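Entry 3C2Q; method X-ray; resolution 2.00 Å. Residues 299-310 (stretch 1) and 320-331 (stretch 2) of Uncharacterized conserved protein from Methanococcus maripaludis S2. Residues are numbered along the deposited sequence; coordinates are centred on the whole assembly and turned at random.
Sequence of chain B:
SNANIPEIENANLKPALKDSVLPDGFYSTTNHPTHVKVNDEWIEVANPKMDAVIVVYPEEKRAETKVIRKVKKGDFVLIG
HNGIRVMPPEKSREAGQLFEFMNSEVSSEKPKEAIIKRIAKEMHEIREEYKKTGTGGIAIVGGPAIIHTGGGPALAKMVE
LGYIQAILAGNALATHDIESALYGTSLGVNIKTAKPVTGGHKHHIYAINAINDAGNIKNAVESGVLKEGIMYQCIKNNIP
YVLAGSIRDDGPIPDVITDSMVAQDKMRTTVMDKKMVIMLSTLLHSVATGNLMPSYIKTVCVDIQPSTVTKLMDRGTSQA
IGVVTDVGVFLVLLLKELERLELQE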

# COMPACT_ATOMS: atom_id res chain seq x y z
N THR B 299 -0.47 -9.79 21.05
CA THR B 299 -0.35 -10.10 19.63
C THR B 299 0.26 -8.87 18.96
O THR B 299 -0.26 -7.77 19.09
N VAL B 300 1.37 -9.07 18.26
CA VAL B 300 2.07 -7.97 17.56
C VAL B 300 2.21 -8.38 16.09
O VAL B 300 2.71 -9.47 15.78
N CYS B 301 1.71 -7.54 15.20
CA CYS B 301 1.77 -7.86 13.78
C CYS B 301 2.61 -6.81 13.06
O CYS B 301 2.26 -5.61 13.02
N VAL B 302 3.73 -7.26 12.55
CA VAL B 302 4.74 -6.42 11.89
C VAL B 302 4.71 -6.69 10.39
O VAL B 302 4.92 -7.84 9.95
N ASP B 303 4.44 -5.65 9.60
CA ASP B 303 4.54 -5.84 8.15
C ASP B 303 4.80 -4.50 7.51
O ASP B 303 4.45 -3.47 8.09
N ILE B 304 5.34 -4.51 6.31
CA ILE B 304 5.53 -3.24 5.60
C ILE B 304 4.23 -2.73 4.94
O ILE B 304 4.15 -1.54 4.57
N GLN B 305 3.24 -3.62 4.78
CA GLN B 305 1.95 -3.28 4.12
C GLN B 305 0.89 -3.04 5.19
O GLN B 305 0.54 -3.98 5.91
N PRO B 306 0.39 -1.79 5.31
CA PRO B 306 -0.67 -1.60 6.33
C PRO B 306 -1.90 -2.47 6.05
O PRO B 306 -2.51 -2.95 6.99
N SER B 307 -2.20 -2.74 4.79
CA SER B 307 -3.36 -3.57 4.47
C SER B 307 -3.29 -4.98 5.10
O SER B 307 -4.33 -5.57 5.47
N THR B 308 -2.07 -5.50 5.31
CA THR B 308 -1.92 -6.79 6.00
C THR B 308 -2.42 -6.77 7.44
O THR B 308 -3.15 -7.69 7.87
N VAL B 309 -2.04 -5.73 8.20
CA VAL B 309 -2.45 -5.62 9.57
C VAL B 309 -3.96 -5.37 9.60
O VAL B 309 -4.67 -5.93 10.44
N THR B 310 -4.44 -4.54 8.69
CA THR B 310 -5.89 -4.26 8.67
C THR B 310 -6.71 -5.54 8.35
O THR B 310 -7.80 -5.75 8.91
N ALA B 320 -4.68 -7.12 18.07
CA ALA B 320 -3.35 -7.00 17.47
C ALA B 320 -2.82 -5.58 17.60
O ALA B 320 -3.55 -4.59 17.42
N ILE B 321 -1.54 -5.48 17.91
CA ILE B 321 -0.84 -4.18 17.87
C ILE B 321 -0.13 -4.17 16.52
O ILE B 321 0.73 -5.01 16.27
N GLY B 322 -0.45 -3.24 15.64
CA GLY B 322 0.18 -3.30 14.33
C GLY B 322 1.42 -2.43 14.35
O GLY B 322 1.41 -1.34 14.93
N VAL B 323 2.50 -2.92 13.75
CA VAL B 323 3.72 -2.13 13.57
C VAL B 323 3.98 -2.14 12.05
O VAL B 323 4.43 -3.17 11.49
N VAL B 324 3.66 -1.04 11.38
CA VAL B 324 3.83 -0.96 9.90
C VAL B 324 5.27 -0.46 9.65
O VAL B 324 5.59 0.73 9.80
N THR B 325 6.15 -1.40 9.29
CA THR B 325 7.56 -1.05 9.21
C THR B 325 8.29 -2.09 8.37
O THR B 325 7.70 -3.08 7.94
N ASP B 326 9.58 -1.87 8.16
CA ASP B 326 10.42 -2.79 7.40
C ASP B 326 10.84 -3.88 8.38
O ASP B 326 11.52 -3.61 9.36
N VAL B 327 10.46 -5.14 8.11
CA VAL B 327 10.72 -6.21 9.05
C VAL B 327 12.22 -6.47 9.26
O VAL B 327 12.64 -6.78 10.38
N GLY B 328 13.01 -6.35 8.19
CA GLY B 328 14.44 -6.63 8.26
C GLY B 328 15.18 -5.62 9.14
O GLY B 328 15.99 -6.01 9.96
N VAL B 329 14.86 -4.33 9.00
CA VAL B 329 15.44 -3.30 9.86
C VAL B 329 14.89 -3.41 11.28
O VAL B 329 15.64 -3.34 12.25
N PHE B 330 13.58 -3.57 11.41
CA PHE B 330 12.95 -3.81 12.68
C PHE B 330 13.64 -4.93 13.49
O PHE B 330 13.95 -4.72 14.67
N LEU B 331 13.87 -6.10 12.88
CA LEU B 331 14.52 -7.22 13.59
C LEU B 331 15.93 -6.88 14.04
O LEU B 331 16.34 -7.27 15.13

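What sets the positions from which the side chains pack? Strands 299-303 and 321-324 run parallel, joined by a ladder of backbone hydrogen bonds, among them Ile321 N to Thr299 O at 2.9 Å, Cys301 N to Ile321 O at 2.9 Å and Val323 N to Cys301 O at 2.8 Å. Along each extended strand the side chains alternate between two faces, and the parallel register brings Val300, Val302, Ile321 and Val323 onto one, Cys301, Asp303 and Val324 onto the other.

Which apolar side chains fill the face that carries Val302? Val302 has the largest area covered by the partner stretch. Its t rotamer (chi1 -171°) leaves CG2 4.2 Å from Val323 CB and CG1 3.6 Å from Thr325 CG2, with Val327 CG2 (Val327 is p) 4.5 Å from the same CG1. Phe330, also t, points its CA-to-CB bond toward the first stretch and presents its ring face to Val302: CG1 of Val302 stands 4.3 Å from the centroid of the Phe330 ring, 17° off the normal, a CH-pi contact, and CG2 of Val302 is 3.9 Å from Phe330 CE2. Further back along the strands, Val300 (t) sets CG1 4.0 Å from CG2 of Val323 (t). Ile321, m at both chi angles, starts on this face, but its end leads away.

How does the helix of the first stretch close over the other face? It runs nearly antiparallel to strand 321-324. Val309, t, points toward that strand, bringing CG1 to 3.6 Å from Gly322 CA and CG2 to 4.2 Å from Val324 CG2. The missing side chain of Gly322 makes this fit possible, since an ideal CB there would lie 2.6 Å from Val309 CG1, a clash. Val324, t, also touches Pro306 and Ile304: its CG1 is 3.8 Å from Pro306 CD and 3.6 Å from Ile304 O. Ile304, t at both chi angles, has its CA-to-CB bond sideways to the second stretch, and its CD1 lies 4.4 Å from Asp326 CB.

Where do the polar side chains find partners? They bond within their own stretch or elsewhere in the structure, not across the contact. Asp303 (t) accepts Gln305 N at OD2, 3.1 Å away, steadying the turn after its strand, while its OD1 is bonded elsewhere in the structure. Asp326, also t, caps the second helix: OD1 accepts Gly328 N at 3.0 Å and Val329 N at 3.4 Å, both weak bonds. No side-chain hydrogen bond links the two stretches, so packing between side chains is essentially apolar.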

# COMPACT_ATOMS: atom_id res chain seq x y z
CB THR B 299 -1.75 -10.32 19.07
OG1 THR B 299 -2.38 -11.36 19.83
CG2 THR B 299 -1.70 -10.75 17.61
CB VAL B 300 3.48 -7.69 18.16
CG1 VAL B 300 4.19 -6.53 17.38
CG2 VAL B 300 3.37 -7.32 19.62
CB CYS B 301 0.36 -7.92 13.18
SG CYS B 301 0.36 -8.35 11.40
CB VAL B 302 6.17 -6.76 12.39
CG1 VAL B 302 7.15 -5.69 11.84
CG2 VAL B 302 6.24 -6.73 13.96
CB ASP B 303 3.29 -6.49 7.51
CG ASP B 303 3.59 -6.97 6.03
OD1 ASP B 303 4.72 -7.42 5.71
OD2 ASP B 303 2.82 -6.72 5.13
CB ILE B 304 6.69 -3.32 4.59
CG1 ILE B 304 7.23 -1.88 4.30
CG2 ILE B 304 6.28 -4.15 3.32
CD1 ILE B 304 8.64 -1.82 3.60
CB GLN B 305 1.51 -4.40 3.14
CG GLN B 305 2.57 -4.66 2.05
CD GLN B 305 2.15 -5.69 0.99
OE1 GLN B 305 1.65 -6.77 1.31
NE2 GLN B 305 2.42 -5.36 -0.27
CB PRO B 306 -1.00 -0.11 6.26
CG PRO B 306 -0.49 0.36 4.88
CD PRO B 306 0.71 -0.54 4.58
CB SER B 307 -3.58 -3.63 2.94
OG SER B 307 -2.55 -4.39 2.36
CB THR B 308 -0.46 -7.35 5.87
OG1 THR B 308 -0.24 -7.67 4.50
CG2 THR B 308 -0.24 -8.64 6.70
CB VAL B 309 -1.75 -4.46 10.29
CG1 VAL B 309 -2.10 -4.49 11.77
CG2 VAL B 309 -0.21 -4.53 10.09
CB THR B 310 -6.21 -3.14 7.65
OG1 THR B 310 -5.62 -1.90 8.13
CG2 THR B 310 -7.70 -2.93 7.58
CB ALA B 320 -3.38 -7.43 16.01
CB ILE B 321 0.19 -4.13 19.02
CG1 ILE B 321 -0.50 -4.33 20.38
CG2 ILE B 321 1.04 -2.82 18.96
CD1 ILE B 321 -1.54 -3.29 20.70
CB VAL B 323 4.93 -2.72 14.32
CG1 VAL B 323 6.19 -1.83 14.11
CG2 VAL B 323 4.64 -2.84 15.86
CB VAL B 324 2.77 -0.13 9.23
CG1 VAL B 324 2.92 -0.11 7.66
CG2 VAL B 324 1.33 -0.67 9.63
CB THR B 325 8.21 -0.94 10.63
OG1 THR B 325 9.53 -0.40 10.53
CG2 THR B 325 8.31 -2.31 11.28
CB ASP B 326 11.61 -2.01 6.86
CG ASP B 326 12.54 -2.84 6.00
OD1 ASP B 326 12.83 -4.01 6.33
OD2 ASP B 326 13.04 -2.31 5.01
CB VAL B 327 9.97 -7.54 8.66
CG1 VAL B 327 10.60 -8.22 7.44
CG2 VAL B 327 9.96 -8.52 9.84
CB VAL B 329 15.22 -1.89 9.29
CG1 VAL B 329 16.03 -0.85 10.11
CG2 VAL B 329 15.66 -1.85 7.80
CB PHE B 330 11.45 -4.15 12.46
CG PHE B 330 10.73 -4.60 13.71
CD1 PHE B 330 10.17 -3.67 14.59
CD2 PHE B 330 10.62 -5.94 14.01
CE1 PHE B 330 9.50 -4.10 15.77
CE2 PHE B 330 9.97 -6.38 15.19
CZ PHE B 330 9.42 -5.46 16.05
CB LEU B 331 14.50 -8.53 12.78
CG LEU B 331 13.09 -9.17 12.65
CD1 LEU B 331 13.11 -10.28 11.60
CD2 LEU B 331 12.58 -9.71 13.99